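Local coordinates for bifunctional protein PutA (Bdellovibrio bacteriovorus, PDB 5UR2) that probably oxidises L-proline to L-glutamate in two steps, joining a flavin-dependent proline dehydrogenase to an NAD-dependent glutamate semialdehyde dehydrogenase in one chain, at residues L222-R227 and L256-F262; L286-Q291 and N344-I348; V495-V500 and T671-W675; L564-T569 and A597-R602; K750-D756 and A783-L789. All coordinates share one frame; numbering follows the deposited sequence.

Contact 1. Residues L222-R227 and L256-F262; sequences LRPVFR and LINEPEF
Arg223 and Leu256 bring the two backbones within 7.2 Å, CA to CA, where a kinked part of helix 211-232 faces the last part of helix 246-257; the loop that follows stays alongside, and Arg227 and Phe262 form the next near pair. Two side-on salt bridges lie on the more exposed side. Arg223 offers NE and NH2 to separate oxygens of Glu259, with NH2 2.7 Å from OE2 and the bond nearly straight at 168°; guanidinium and carboxylate are almost coplanar and both oxygens use their syn lone pairs. Arg227 repeats the grip on Glu261, NE to OE1 at 2.9 Å, but the planes are turned 30° apart. Each arginine bends at chi3, which turns the NE/NH2 edge of its guanidinium to the acid. Between the bridges the Phe262 ring presents its edge to Arg223 CG, while Glu261 CG covers one face. Deeper in, Leu256 CD2 sits over the Phe226 ring face, 4.0 Å from its centroid, and Ile257 CG2 meets that ring's edge. Arg223 has a second acid partner, Asp220, through NH1. Leu222 and Phe226 rest on strand 235-238 and Phe226 stacks on Phe268, so both helices are joined outside the TIM barrel, against strands 235-238 and 268-273.

Contact 2. Residues L286-Q291 and N344-I348; sequences LTEFAQ and NIKFI
Helix 279-293 is met by the irregular turn 344-348, whose Asn344 O accepts from both Phe347 N and Ile348 N; the backbones come nearest at Gln291 and Phe347, 5.8 Å between CA atoms. At the outer end the aliphatic part of Gln291 lies alongside Phe347, pointing the same way, and its CG makes a CH-pi contact over the ring face, 4.1 Å from the centroid. With CG trans to the backbone N (chi1 -167°), the glutamine runs out along the ring. Ala290 CB presses on the turn's backbone, 3.4 Å from Phe347 O, and water 1 donates to both Ala290 O and Phe347 O, bridging the two main chains. Further in, Thr287 CG2 abuts the Asn344 amide carbon CG at 3.7 Å; Thr287 OG1 turns back to Val283 O in its own helix, and Asn344 ND2 to Tyr340 O in the helix just before it. Ile348 reaches Leu286 with CD1 and packs its CB on Ala290 CB. Phe297 adjoins Leu286, Ala290 and Ile348, so the contact ties helix 279-293 to the chain running from helix 327-343 into barrel strand 349-353.

Contact 3. Residues V495-V500 and T671-W675; sequences VNVNIV and TVVAW
A strand-on-helix contact sets strand 495-501, from a small mixed sheet, against the first turn of helix 671-684 in the aldehyde dehydrogenase half; the short axes pass 9.1 Å apart at 74°. Trp675 carries most of it. Its indole lies against the strand with one face toward Val497, whose CG2 makes a CH-pi contact 3.8 Å from the centroid of the five-membered ring. Val497 CG1 reaches Trp675 CE3 at 3.6 Å, so both methyls of Val497 bear on the same face of the indole, near CG and CD2. Placing Trp675 CG trans to its backbone N (chi1 166°) swings the indole out along the strand: the pyrrole side nears Val495 CG1, and Trp675 CZ3 comes 3.8 Å from Val500 CG2. Backbone groups join in, Asn498 N lying over the indole face and Asn498 O 3.3 Å from Trp675 CZ3. Toward the helix start, Val672 CG1 touches Val495 CB at 4.1 Å, and Thr671 CG2 meets Val497 CG1. Phe693 of strand 691-693 abuts Val497, Thr671 and Trp675, while strand 523-528 flanks 495-501 in its own sheet.

Contact 4. Residues L564-T569 and A597-R602; sequences LADIMT and AIDFCR
Ala565 and Ile598 bring helices 554-570 and 587-611 to 5.0 Å between CA atoms, in an antiparallel pairing whose local axes pass 9.1 Å apart at 161°. The tight part is apolar and buried. Ala565 CB, too small to hold the helices off, packs on Cys601 CB at 3.7 Å, and Met568 slides past Ile598 in the opposite direction, its CB 3.7 Å from Ile598 CG1. The extended methionine chain then carries SD and CE to Ala597 CB, and CE also approaches Cys601 SG, which also touches Leu564 CD2. On the solvent side the contact turns polar and depends on fewer atoms. Exposed Asp566 points its CB away from the other helix, yet its OD1 accepts a straight hydrogen bond from Arg602 NH2 (2.8 Å, 168°) within a salt bridge. The oxygen lies in the guanidinium plane and is approached nearly end-on, while the carboxylate is twisted 45° from that plane; a single nitrogen makes the grip. One face of the guanidinium lies against Ala565 CB. Water 2 links Arg602 NH2 to Thr569 OG1, donating to the hydroxyl, which in turn bonds back to Ala565 O at 2.8 Å. On the apolar side, helix 646-657 meets Met568, Ala597 and Cys601, and helix 671-684 adds Leu677 and Met680 against Met568.

Contact 5. Residues K750-D756 and A783-L789; sequences KNAVIID and ASRVIVL
Val753 and Ile755 each bond through N and O to strand 783-789, forming a parallel ladder with Arg785, Ile787 and Leu789; Ile787 N to Val753 O is 2.8 Å. At its start Asn751 O accepts from both Ser784 N and Arg785 N. Ala752, Ile754, Arg785 and Ile787 share one face, where Ile787 CD1 meets Ala752 CB at 3.7 Å. On the other, Ile755 CG1 lies 4.0 Å from Val786 CG1 and touches Val788 CG2. Arg785 bends at chi3 (-58°) and folds its guanidinium over Ala752 CB, 3.4 Å from Arg785 NH2; NE and NH2 both reach Lys750 O, weakly, at about 130°. Water 3 accepts from Lys750 NZ, and water 4 joins Asn751 N to Ser784 OG. Outward, Arg785 is held by Ile895 O and Ala896 O, and Lys750 NZ by Leu871 O and Ala874 O. Helix 761-773 connects the two strands as the crossover of a beta-alpha-beta unit and packs on Val753 and Val786. Asn751 ND2 bonds to Cys780 O, the predicted active-site cysteine. Both cations are thus buried among carbonyl oxygens, which probably stabilise their charge, and the asparagine side chain holds the backbone of the probable catalytic cysteine.

The contacts fall into two groups that match the two enzyme halves. Contacts 1 and 2, centres 18 Å apart, lie in the proline dehydrogenase barrel that holds the modified flavin; they touch where Ile257 and Asn258 pack on Phe289, so helices 211-232, 246-257 and 279-293 form a continuous outer layer. Contacts 3, 4 and 5 belong to the aldehyde dehydrogenase half. Contact 4 falls within the chain span between the segments of contact 3, centres about 19 Å apart; helix 671-684, which carries 671-675, also packs against Leu564 and Met568 of contact 4. Contact 5 follows, its centre about 34 Å from that of contact 4, in another sheet beside the predicted catalytic cysteine. The centres of contacts 1 and 5 are about 44 Å apart.

Contact 1. Residues L222-R227 and L256-F262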
# COMPACT_ATOMS: atom_id res chain seq x y z
N LEU B 222 -28.50 31.78 -36.48
CA LEU B 222 -29.10 30.93 -37.51
C LEU B 222 -30.08 31.69 -38.38
O LEU B 222 -30.19 31.42 -39.59
CB LEU B 222 -29.82 29.74 -36.89
CG LEU B 222 -29.20 28.36 -37.07
CD1 LEU B 222 -30.21 27.28 -36.65
CD2 LEU B 222 -28.78 28.17 -38.50
N ARG B 223 -30.80 32.64 -37.79
CA ARG B 223 -31.89 33.31 -38.50
C ARG B 223 -31.49 33.87 -39.86
O ARG B 223 -32.20 33.60 -40.83
CB ARG B 223 -32.49 34.40 -37.59
CG ARG B 223 -33.76 35.06 -38.16
CD ARG B 223 -34.41 36.00 -37.14
NE ARG B 223 -34.94 35.30 -35.97
CZ ARG B 223 -34.39 35.31 -34.76
NH1 ARG B 223 -33.25 35.97 -34.52
NH2 ARG B 223 -34.98 34.64 -33.78
N PRO B 224 -30.39 34.62 -40.01
CA PRO B 224 -30.06 35.13 -41.36
C PRO B 224 -29.76 34.02 -42.37
O PRO B 224 -30.02 34.21 -43.56
CB PRO B 224 -28.82 36.00 -41.13
CG PRO B 224 -28.73 36.19 -39.64
CD PRO B 224 -29.37 35.01 -39.02
N VAL B 225 -29.19 32.89 -41.92
CA VAL B 225 -28.93 31.78 -42.83
C VAL B 225 -30.24 31.15 -43.28
O VAL B 225 -30.44 30.88 -44.47
CB VAL B 225 -28.02 30.72 -42.17
CG1 VAL B 225 -27.72 29.60 -43.17
CG2 VAL B 225 -26.75 31.33 -41.65
N PHE B 226 -31.13 30.87 -42.33
CA PHE B 226 -32.45 30.36 -42.70
C PHE B 226 -33.19 31.35 -43.58
O PHE B 226 -33.86 30.95 -44.54
CB PHE B 226 -33.28 30.05 -41.46
CG PHE B 226 -33.03 28.68 -40.89
CD1 PHE B 226 -31.74 28.19 -40.77
CD2 PHE B 226 -34.09 27.89 -40.48
CE1 PHE B 226 -31.51 26.92 -40.25
CE2 PHE B 226 -33.87 26.62 -39.96
CZ PHE B 226 -32.57 26.14 -39.84
N ARG B 227 -33.06 32.65 -43.30
CA ARG B 227 -33.77 33.64 -44.10
C ARG B 227 -33.25 33.68 -45.53
O ARG B 227 -34.02 33.64 -46.49
CB ARG B 227 -33.68 35.02 -43.45
CG ARG B 227 -34.31 36.12 -44.32
CD ARG B 227 -34.18 37.52 -43.72
NE ARG B 227 -34.83 37.62 -42.42
CZ ARG B 227 -34.21 37.97 -41.30
NH1 ARG B 227 -32.91 38.26 -41.32
NH2 ARG B 227 -34.89 38.04 -40.16
N LEU B 256 -37.33 28.58 -34.08
CA LEU B 256 -36.93 29.39 -35.22
C LEU B 256 -37.91 29.24 -36.38
O LEU B 256 -38.40 30.24 -36.93
CB LEU B 256 -35.50 29.04 -35.65
CG LEU B 256 -34.85 29.96 -36.67
CD1 LEU B 256 -34.80 31.41 -36.15
CD2 LEU B 256 -33.43 29.46 -36.99
N ILE B 257 -38.20 28.00 -36.80
CA ILE B 257 -39.05 27.79 -37.97
C ILE B 257 -40.53 27.97 -37.69
O ILE B 257 -41.34 27.89 -38.62
CB ILE B 257 -38.87 26.40 -38.63
CG1 ILE B 257 -39.53 25.29 -37.80
CG2 ILE B 257 -37.37 26.06 -38.86
CD1 ILE B 257 -39.70 23.97 -38.59
N ASN B 258 -40.91 28.21 -36.43
CA ASN B 258 -42.28 28.59 -36.10
C ASN B 258 -42.48 30.10 -36.03
O ASN B 258 -43.60 30.54 -35.77
CB ASN B 258 -42.73 27.95 -34.78
CG ASN B 258 -44.26 27.86 -34.68
OD1 ASN B 258 -44.94 27.52 -35.65
ND2 ASN B 258 -44.81 28.16 -33.50
N GLU B 259 -41.42 30.89 -36.22
CA GLU B 259 -41.56 32.34 -36.25
C GLU B 259 -42.35 32.80 -37.48
O GLU B 259 -42.34 32.13 -38.52
CB GLU B 259 -40.19 33.02 -36.21
CG GLU B 259 -39.40 32.72 -34.93
CD GLU B 259 -37.99 33.31 -34.96
OE1 GLU B 259 -37.62 33.95 -35.98
OE2 GLU B 259 -37.26 33.12 -33.96
N PRO B 260 -43.07 33.93 -37.39
CA PRO B 260 -43.94 34.36 -38.50
C PRO B 260 -43.31 34.32 -39.89
O PRO B 260 -43.93 33.80 -40.83
CB PRO B 260 -44.30 35.80 -38.09
CG PRO B 260 -44.28 35.79 -36.61
CD PRO B 260 -43.16 34.84 -36.22
N GLU B 261 -42.09 34.83 -40.03
CA GLU B 261 -41.50 34.90 -41.37
C GLU B 261 -41.13 33.53 -41.92
O GLU B 261 -40.87 33.42 -43.12
CB GLU B 261 -40.27 35.81 -41.34
CG GLU B 261 -39.04 35.19 -40.65
CD GLU B 261 -37.81 36.10 -40.70
OE1 GLU B 261 -37.43 36.57 -41.79
OE2 GLU B 261 -37.21 36.33 -39.62
N PHE B 262 -41.07 32.49 -41.07
CA PHE B 262 -40.64 31.16 -41.52
C PHE B 262 -41.73 30.10 -41.53
O PHE B 262 -41.53 29.04 -42.14
CB PHE B 262 -39.50 30.63 -40.64
CG PHE B 262 -38.26 31.47 -40.65
CD1 PHE B 262 -37.57 31.69 -41.83
CD2 PHE B 262 -37.79 32.04 -39.48
CE1 PHE B 262 -36.41 32.46 -41.84
CE2 PHE B 262 -36.64 32.81 -39.49
CZ PHE B 262 -35.94 33.02 -40.67

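Contact 2. Residues L286-Q291 and N344-I348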
# COMPACT_ATOMS: atom_id res chain seq x y z
N LEU B 286 -41.66 16.09 -32.37
CA LEU B 286 -41.53 16.89 -33.59
C LEU B 286 -42.74 16.74 -34.51
O LEU B 286 -43.08 17.68 -35.24
CB LEU B 286 -40.25 16.53 -34.33
CG LEU B 286 -38.94 17.06 -33.73
CD1 LEU B 286 -37.74 16.34 -34.34
CD2 LEU B 286 -38.84 18.55 -34.00
N THR B 287 -43.38 15.56 -34.54
CA THR B 287 -44.57 15.39 -35.38
C THR B 287 -45.74 16.24 -34.87
O THR B 287 -46.40 16.93 -35.65
CB THR B 287 -44.97 13.91 -35.46
OG1 THR B 287 -43.89 13.15 -36.01
CG2 THR B 287 -46.19 13.72 -36.35
N GLU B 288 -45.99 16.22 -33.55
CA GLU B 288 -47.02 17.09 -32.99
C GLU B 288 -46.73 18.54 -33.32
O GLU B 288 -47.63 19.29 -33.72
CB GLU B 288 -47.09 16.93 -31.46
CG GLU B 288 -47.47 15.54 -31.01
CD GLU B 288 -48.81 15.09 -31.60
OE1 GLU B 288 -49.86 15.58 -31.12
OE2 GLU B 288 -48.80 14.26 -32.55
N PHE B 289 -45.46 18.95 -33.20
CA PHE B 289 -45.09 20.31 -33.51
C PHE B 289 -45.32 20.64 -34.98
O PHE B 289 -45.85 21.71 -35.31
CB PHE B 289 -43.62 20.54 -33.13
CG PHE B 289 -43.06 21.78 -33.68
CD1 PHE B 289 -43.39 23.00 -33.14
CD2 PHE B 289 -42.22 21.74 -34.78
CE1 PHE B 289 -42.88 24.16 -33.67
CE2 PHE B 289 -41.71 22.89 -35.31
CZ PHE B 289 -42.04 24.10 -34.76
N ALA B 290 -44.99 19.71 -35.89
CA ALA B 290 -45.22 19.94 -37.31
C ALA B 290 -46.70 20.19 -37.59
O ALA B 290 -47.05 21.04 -38.42
CB ALA B 290 -44.72 18.76 -38.15
N GLN B 291 -47.57 19.47 -36.90
CA GLN B 291 -48.99 19.69 -37.07
C GLN B 291 -49.39 21.07 -36.55
O GLN B 291 -50.03 21.85 -37.26
CB GLN B 291 -49.77 18.59 -36.36
CG GLN B 291 -51.23 18.55 -36.75
CD GLN B 291 -52.06 17.77 -35.75
OE1 GLN B 291 -51.59 17.46 -34.65
NE2 GLN B 291 -53.29 17.44 -36.14
N ASN B 344 -46.99 9.48 -40.74
CA ASN B 344 -47.40 10.87 -40.59
C ASN B 344 -46.81 11.74 -41.69
O ASN B 344 -46.62 12.94 -41.49
CB ASN B 344 -46.98 11.42 -39.23
CG ASN B 344 -47.80 10.84 -38.09
OD1 ASN B 344 -48.89 11.32 -37.83
ND2 ASN B 344 -47.24 9.87 -37.35
N ILE B 345 -46.55 11.16 -42.86
CA ILE B 345 -45.86 11.89 -43.91
C ILE B 345 -46.65 13.12 -44.35
O ILE B 345 -46.07 14.05 -44.91
CB ILE B 345 -45.54 10.95 -45.09
CG1 ILE B 345 -44.55 11.62 -46.05
CG2 ILE B 345 -46.81 10.47 -45.80
CD1 ILE B 345 -43.93 10.67 -47.03
N LYS B 346 -47.96 13.16 -44.07
CA LYS B 346 -48.75 14.36 -44.38
C LYS B 346 -48.23 15.59 -43.64
O LYS B 346 -48.32 16.71 -44.16
CB LYS B 346 -50.23 14.14 -44.03
N PHE B 347 -47.68 15.42 -42.45
CA PHE B 347 -47.27 16.54 -41.62
C PHE B 347 -45.77 16.78 -41.60
O PHE B 347 -45.33 17.91 -41.35
CB PHE B 347 -47.72 16.34 -40.17
CG PHE B 347 -49.19 16.12 -40.00
CD1 PHE B 347 -50.08 17.16 -40.21
CD2 PHE B 347 -49.69 14.89 -39.62
CE1 PHE B 347 -51.45 16.98 -40.05
CE2 PHE B 347 -51.05 14.70 -39.45
CZ PHE B 347 -51.93 15.74 -39.67
N ILE B 348 -44.98 15.73 -41.80
CA ILE B 348 -43.54 15.79 -41.58
C ILE B 348 -42.89 14.85 -42.59
O ILE B 348 -43.41 13.77 -42.87
CB ILE B 348 -43.23 15.44 -40.11
CG1 ILE B 348 -41.78 15.78 -39.72
CG2 ILE B 348 -43.64 13.99 -39.77
CD1 ILE B 348 -41.54 15.68 -38.20
O HOH W 1 -47.36 20.03 -41.12

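Contact 3. Residues V495-V500 and T671-W675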
# COMPACT_ATOMS: atom_id res chain seq x y z
N VAL B 495 -25.24 36.30 7.04
CA VAL B 495 -25.20 35.12 7.88
C VAL B 495 -24.31 35.40 9.09
O VAL B 495 -23.15 35.78 8.95
CB VAL B 495 -24.69 33.91 7.09
CG1 VAL B 495 -24.61 32.68 7.98
CG2 VAL B 495 -25.61 33.66 5.89
N ASN B 496 -24.88 35.28 10.29
CA ASN B 496 -24.13 35.42 11.53
C ASN B 496 -23.49 34.09 11.88
O ASN B 496 -24.19 33.10 12.11
CB ASN B 496 -25.05 35.90 12.65
CG ASN B 496 -25.57 37.28 12.41
OD1 ASN B 496 -24.84 38.26 12.56
ND2 ASN B 496 -26.84 37.38 11.99
N VAL B 497 -22.16 34.05 11.92
CA VAL B 497 -21.41 32.82 12.13
C VAL B 497 -20.79 32.87 13.52
O VAL B 497 -20.11 33.83 13.88
CB VAL B 497 -20.34 32.61 11.04
CG1 VAL B 497 -19.46 31.43 11.40
CG2 VAL B 497 -21.01 32.37 9.68
N ASN B 498 -21.02 31.81 14.28
CA ASN B 498 -20.49 31.69 15.63
C ASN B 498 -19.35 30.70 15.65
O ASN B 498 -19.24 29.82 14.80
CB ASN B 498 -21.57 31.25 16.62
CG ASN B 498 -22.57 32.34 16.89
OD1 ASN B 498 -22.19 33.52 16.99
ND2 ASN B 498 -23.84 31.97 17.03
N ILE B 499 -18.48 30.87 16.65
CA ILE B 499 -17.52 29.84 17.01
C ILE B 499 -18.26 28.64 17.58
O ILE B 499 -19.27 28.80 18.28
CB ILE B 499 -16.52 30.41 18.03
CG1 ILE B 499 -15.89 31.69 17.50
CG2 ILE B 499 -15.45 29.40 18.37
CD1 ILE B 499 -15.55 32.68 18.60
N VAL B 500 -17.78 27.43 17.29
CA VAL B 500 -18.42 26.22 17.81
C VAL B 500 -17.37 25.33 18.46
O VAL B 500 -16.54 24.74 17.76
CB VAL B 500 -19.18 25.44 16.73
CG1 VAL B 500 -19.89 24.28 17.39
CG2 VAL B 500 -20.17 26.35 16.04
N THR B 671 -15.56 31.74 5.54
CA THR B 671 -16.03 31.13 6.79
C THR B 671 -17.53 30.84 6.77
O THR B 671 -17.97 29.90 7.44
CB THR B 671 -15.63 32.02 7.97
OG1 THR B 671 -14.20 32.09 8.03
CG2 THR B 671 -16.17 31.46 9.28
N VAL B 672 -18.33 31.58 6.01
CA VAL B 672 -19.73 31.18 5.84
C VAL B 672 -19.82 29.79 5.22
O VAL B 672 -20.63 28.95 5.63
CB VAL B 672 -20.51 32.22 5.02
CG1 VAL B 672 -21.94 31.78 4.84
CG2 VAL B 672 -20.48 33.56 5.71
N VAL B 673 -18.96 29.49 4.23
CA VAL B 673 -18.94 28.14 3.67
C VAL B 673 -18.59 27.13 4.76
O VAL B 673 -19.25 26.09 4.91
CB VAL B 673 -17.96 28.05 2.49
CG1 VAL B 673 -17.77 26.59 2.04
CG2 VAL B 673 -18.45 28.89 1.33
N ALA B 674 -17.55 27.42 5.53
CA ALA B 674 -17.09 26.48 6.54
C ALA B 674 -18.10 26.33 7.67
O ALA B 674 -18.19 25.26 8.29
CB ALA B 674 -15.73 26.92 7.07
N TRP B 675 -18.83 27.40 7.97
CA TRP B 675 -19.93 27.32 8.93
C TRP B 675 -20.96 26.29 8.48
O TRP B 675 -21.40 25.45 9.27
CB TRP B 675 -20.52 28.72 9.08
CG TRP B 675 -21.86 28.90 9.75
CD1 TRP B 675 -23.03 29.25 9.13
CD2 TRP B 675 -22.14 28.85 11.15
NE1 TRP B 675 -24.03 29.40 10.07
CE2 TRP B 675 -23.51 29.16 11.32
CE3 TRP B 675 -21.37 28.57 12.29
CZ2 TRP B 675 -24.13 29.18 12.57
CZ3 TRP B 675 -21.98 28.59 13.54
CH2 TRP B 675 -23.35 28.89 13.67

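Contact 4. Residues L564-T569 and A597-R602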
# COMPACT_ATOMS: atom_id res chain seq x y z
N LEU B 564 -21.96 12.35 6.54
CA LEU B 564 -21.62 13.72 6.13
C LEU B 564 -21.73 13.88 4.62
O LEU B 564 -22.34 14.85 4.13
CB LEU B 564 -20.21 14.07 6.61
CG LEU B 564 -19.66 15.42 6.14
CD1 LEU B 564 -20.59 16.52 6.60
CD2 LEU B 564 -18.22 15.67 6.62
N ALA B 565 -21.20 12.93 3.85
CA ALA B 565 -21.31 12.96 2.40
C ALA B 565 -22.76 12.93 1.93
O ALA B 565 -23.13 13.61 0.97
CB ALA B 565 -20.54 11.79 1.78
N ASP B 566 -23.60 12.13 2.61
CA ASP B 566 -25.01 12.08 2.24
C ASP B 566 -25.70 13.41 2.50
O ASP B 566 -26.51 13.86 1.69
CB ASP B 566 -25.73 10.98 3.00
CG ASP B 566 -25.21 9.60 2.65
OD1 ASP B 566 -24.67 9.41 1.55
OD2 ASP B 566 -25.33 8.71 3.49
N ILE B 567 -25.37 14.05 3.62
CA ILE B 567 -25.96 15.35 3.92
C ILE B 567 -25.51 16.38 2.89
O ILE B 567 -26.32 17.16 2.39
CB ILE B 567 -25.61 15.76 5.36
CG1 ILE B 567 -26.40 14.88 6.34
CG2 ILE B 567 -25.82 17.26 5.58
CD1 ILE B 567 -25.85 14.90 7.75
N MET B 568 -24.22 16.36 2.53
CA MET B 568 -23.74 17.23 1.45
C MET B 568 -24.51 16.97 0.16
O MET B 568 -24.86 17.91 -0.56
CB MET B 568 -22.25 17.01 1.20
CG MET B 568 -21.29 17.56 2.25
SD MET B 568 -19.59 17.01 1.78
CE MET B 568 -18.64 17.84 3.07
N THR B 569 -24.78 15.70 -0.15
CA THR B 569 -25.53 15.37 -1.36
C THR B 569 -26.94 15.95 -1.30
O THR B 569 -27.43 16.52 -2.27
CB THR B 569 -25.55 13.85 -1.55
OG1 THR B 569 -24.21 13.35 -1.58
CG2 THR B 569 -26.28 13.46 -2.83
N ALA B 597 -15.75 17.63 -2.42
CA ALA B 597 -15.90 17.45 -0.97
C ALA B 597 -16.54 16.11 -0.66
O ALA B 597 -16.09 15.39 0.24
CB ALA B 597 -16.73 18.58 -0.35
N ILE B 598 -17.59 15.76 -1.39
CA ILE B 598 -18.21 14.45 -1.23
C ILE B 598 -17.21 13.35 -1.54
O ILE B 598 -17.12 12.35 -0.82
CB ILE B 598 -19.45 14.37 -2.13
CG1 ILE B 598 -20.51 15.33 -1.60
CG2 ILE B 598 -20.01 12.90 -2.24
CD1 ILE B 598 -21.63 15.64 -2.61
N ASP B 599 -16.41 13.54 -2.59
CA ASP B 599 -15.43 12.54 -2.98
C ASP B 599 -14.40 12.29 -1.88
O ASP B 599 -14.04 11.14 -1.63
CB ASP B 599 -14.72 12.96 -4.28
CG ASP B 599 -15.59 12.79 -5.53
OD1 ASP B 599 -16.64 12.10 -5.45
OD2 ASP B 599 -15.19 13.32 -6.60
N PHE B 600 -13.90 13.37 -1.25
CA PHE B 600 -12.95 13.21 -0.14
C PHE B 600 -13.55 12.36 0.97
O PHE B 600 -12.91 11.42 1.48
CB PHE B 600 -12.52 14.58 0.40
CG PHE B 600 -11.44 15.27 -0.42
CD1 PHE B 600 -10.33 14.57 -0.87
CD2 PHE B 600 -11.53 16.63 -0.69
CE1 PHE B 600 -9.32 15.20 -1.61
CE2 PHE B 600 -10.53 17.29 -1.44
CZ PHE B 600 -9.43 16.56 -1.90
N CYS B 601 -14.78 12.69 1.37
CA CYS B 601 -15.51 11.92 2.37
C CYS B 601 -15.52 10.44 2.03
O CYS B 601 -15.11 9.59 2.83
CB CYS B 601 -16.94 12.44 2.48
SG CYS B 601 -17.12 14.04 3.25
N ARG B 602 -16.03 10.11 0.84
CA ARG B 602 -16.20 8.71 0.51
C ARG B 602 -14.86 8.01 0.33
O ARG B 602 -14.69 6.86 0.75
CB ARG B 602 -17.06 8.57 -0.75
CG ARG B 602 -18.40 9.24 -0.59
CD ARG B 602 -19.46 8.40 -1.26
NE ARG B 602 -20.74 9.08 -1.32
CZ ARG B 602 -21.64 9.10 -0.34
NH1 ARG B 602 -21.41 8.49 0.82
NH2 ARG B 602 -22.79 9.74 -0.52
O HOH W 2 -23.54 11.12 -3.00

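Contact 5. Residues K750-D756 and A783-L789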
# COMPACT_ATOMS: atom_id res chain seq x y z
N LYS B 750 3.74 27.65 -10.19
CA LYS B 750 3.88 28.55 -11.34
C LYS B 750 3.82 27.62 -12.55
O LYS B 750 4.85 27.27 -13.12
CB LYS B 750 5.18 29.35 -11.29
CG LYS B 750 5.28 30.44 -12.34
CD LYS B 750 4.30 31.57 -12.07
CE LYS B 750 4.31 32.62 -13.18
NZ LYS B 750 3.37 33.75 -12.87
N ASN B 751 2.62 27.19 -12.89
CA ASN B 751 2.43 26.03 -13.75
C ASN B 751 2.40 26.41 -15.23
O ASN B 751 1.74 27.37 -15.63
CB ASN B 751 1.13 25.33 -13.35
CG ASN B 751 1.02 25.17 -11.85
OD1 ASN B 751 1.82 24.45 -11.23
ND2 ASN B 751 0.05 25.85 -11.24
N ALA B 752 3.09 25.61 -16.04
CA ALA B 752 3.24 25.87 -17.46
C ALA B 752 2.52 24.80 -18.28
O ALA B 752 2.41 23.64 -17.87
CB ALA B 752 4.72 25.93 -17.85
N VAL B 753 2.02 25.21 -19.44
CA VAL B 753 1.57 24.30 -20.48
C VAL B 753 2.49 24.50 -21.69
O VAL B 753 2.70 25.63 -22.13
CB VAL B 753 0.09 24.55 -20.85
CG1 VAL B 753 -0.34 23.59 -21.96
CG2 VAL B 753 -0.79 24.38 -19.62
N ILE B 754 3.05 23.41 -22.20
CA ILE B 754 3.92 23.47 -23.37
C ILE B 754 3.10 23.15 -24.61
O ILE B 754 2.34 22.18 -24.62
CB ILE B 754 5.10 22.49 -23.24
CG1 ILE B 754 5.93 22.79 -22.00
CG2 ILE B 754 5.99 22.58 -24.50
CD1 ILE B 754 6.98 21.74 -21.72
N ILE B 755 3.24 23.97 -25.64
CA ILE B 755 2.55 23.78 -26.91
C ILE B 755 3.57 23.34 -27.94
O ILE B 755 4.39 24.14 -28.40
CB ILE B 755 1.83 25.05 -27.37
CG1 ILE B 755 0.95 25.61 -26.26
CG2 ILE B 755 1.06 24.76 -28.64
CD1 ILE B 755 -0.11 24.66 -25.78
N ASP B 756 3.54 22.06 -28.32
CA ASP B 756 4.40 21.55 -29.37
C ASP B 756 3.95 22.07 -30.73
O ASP B 756 2.82 22.53 -30.90
CB ASP B 756 4.40 20.02 -29.38
CG ASP B 756 5.63 19.43 -30.02
OD1 ASP B 756 6.46 20.21 -30.56
OD2 ASP B 756 5.76 18.19 -30.01
N ALA B 783 -2.78 27.37 -14.86
CA ALA B 783 -1.75 27.65 -15.85
C ALA B 783 -1.51 29.16 -15.91
O ALA B 783 -2.38 29.92 -16.37
CB ALA B 783 -2.15 27.09 -17.21
N SER B 784 -0.33 29.60 -15.47
CA SER B 784 0.08 30.99 -15.59
C SER B 784 1.17 31.19 -16.62
O SER B 784 1.50 32.34 -16.95
CB SER B 784 0.54 31.53 -14.22
OG SER B 784 1.56 30.70 -13.67
N ARG B 785 1.74 30.10 -17.14
CA ARG B 785 2.79 30.15 -18.14
C ARG B 785 2.37 29.26 -19.30
O ARG B 785 1.94 28.12 -19.09
CB ARG B 785 4.13 29.68 -17.56
CG ARG B 785 4.69 30.58 -16.46
CD ARG B 785 6.03 30.05 -15.99
NE ARG B 785 5.93 28.69 -15.49
CZ ARG B 785 6.90 27.78 -15.60
NH1 ARG B 785 8.05 28.09 -16.20
NH2 ARG B 785 6.71 26.56 -15.11
N VAL B 786 2.46 29.79 -20.52
CA VAL B 786 2.20 29.00 -21.71
C VAL B 786 3.45 29.10 -22.57
O VAL B 786 3.80 30.18 -23.04
CB VAL B 786 0.95 29.48 -22.46
CG1 VAL B 786 0.61 28.53 -23.61
CG2 VAL B 786 -0.23 29.55 -21.49
N ILE B 787 4.12 27.97 -22.75
CA ILE B 787 5.42 27.90 -23.42
C ILE B 787 5.18 27.30 -24.80
O ILE B 787 4.77 26.14 -24.92
CB ILE B 787 6.43 27.07 -22.60
CG1 ILE B 787 6.56 27.64 -21.19
CG2 ILE B 787 7.77 27.05 -23.28
CD1 ILE B 787 7.37 26.76 -20.23
N VAL B 788 5.39 28.11 -25.84
CA VAL B 788 4.94 27.82 -27.20
C VAL B 788 6.15 27.75 -28.12
O VAL B 788 6.93 28.71 -28.20
CB VAL B 788 3.95 28.88 -27.71
CG1 VAL B 788 3.41 28.47 -29.07
CG2 VAL B 788 2.81 29.12 -26.72
N LEU B 789 6.28 26.65 -28.85
CA LEU B 789 7.39 26.51 -29.77
C LEU B 789 7.21 27.45 -30.96
O LEU B 789 6.09 27.82 -31.33
CB LEU B 789 7.52 25.06 -30.24
CG LEU B 789 8.46 24.14 -29.46
CD1 LEU B 789 7.96 23.92 -28.02
CD2 LEU B 789 8.61 22.82 -30.19
O HOH W 3 1.81 34.60 -15.07
O HOH W 4 0.49 29.02 -11.88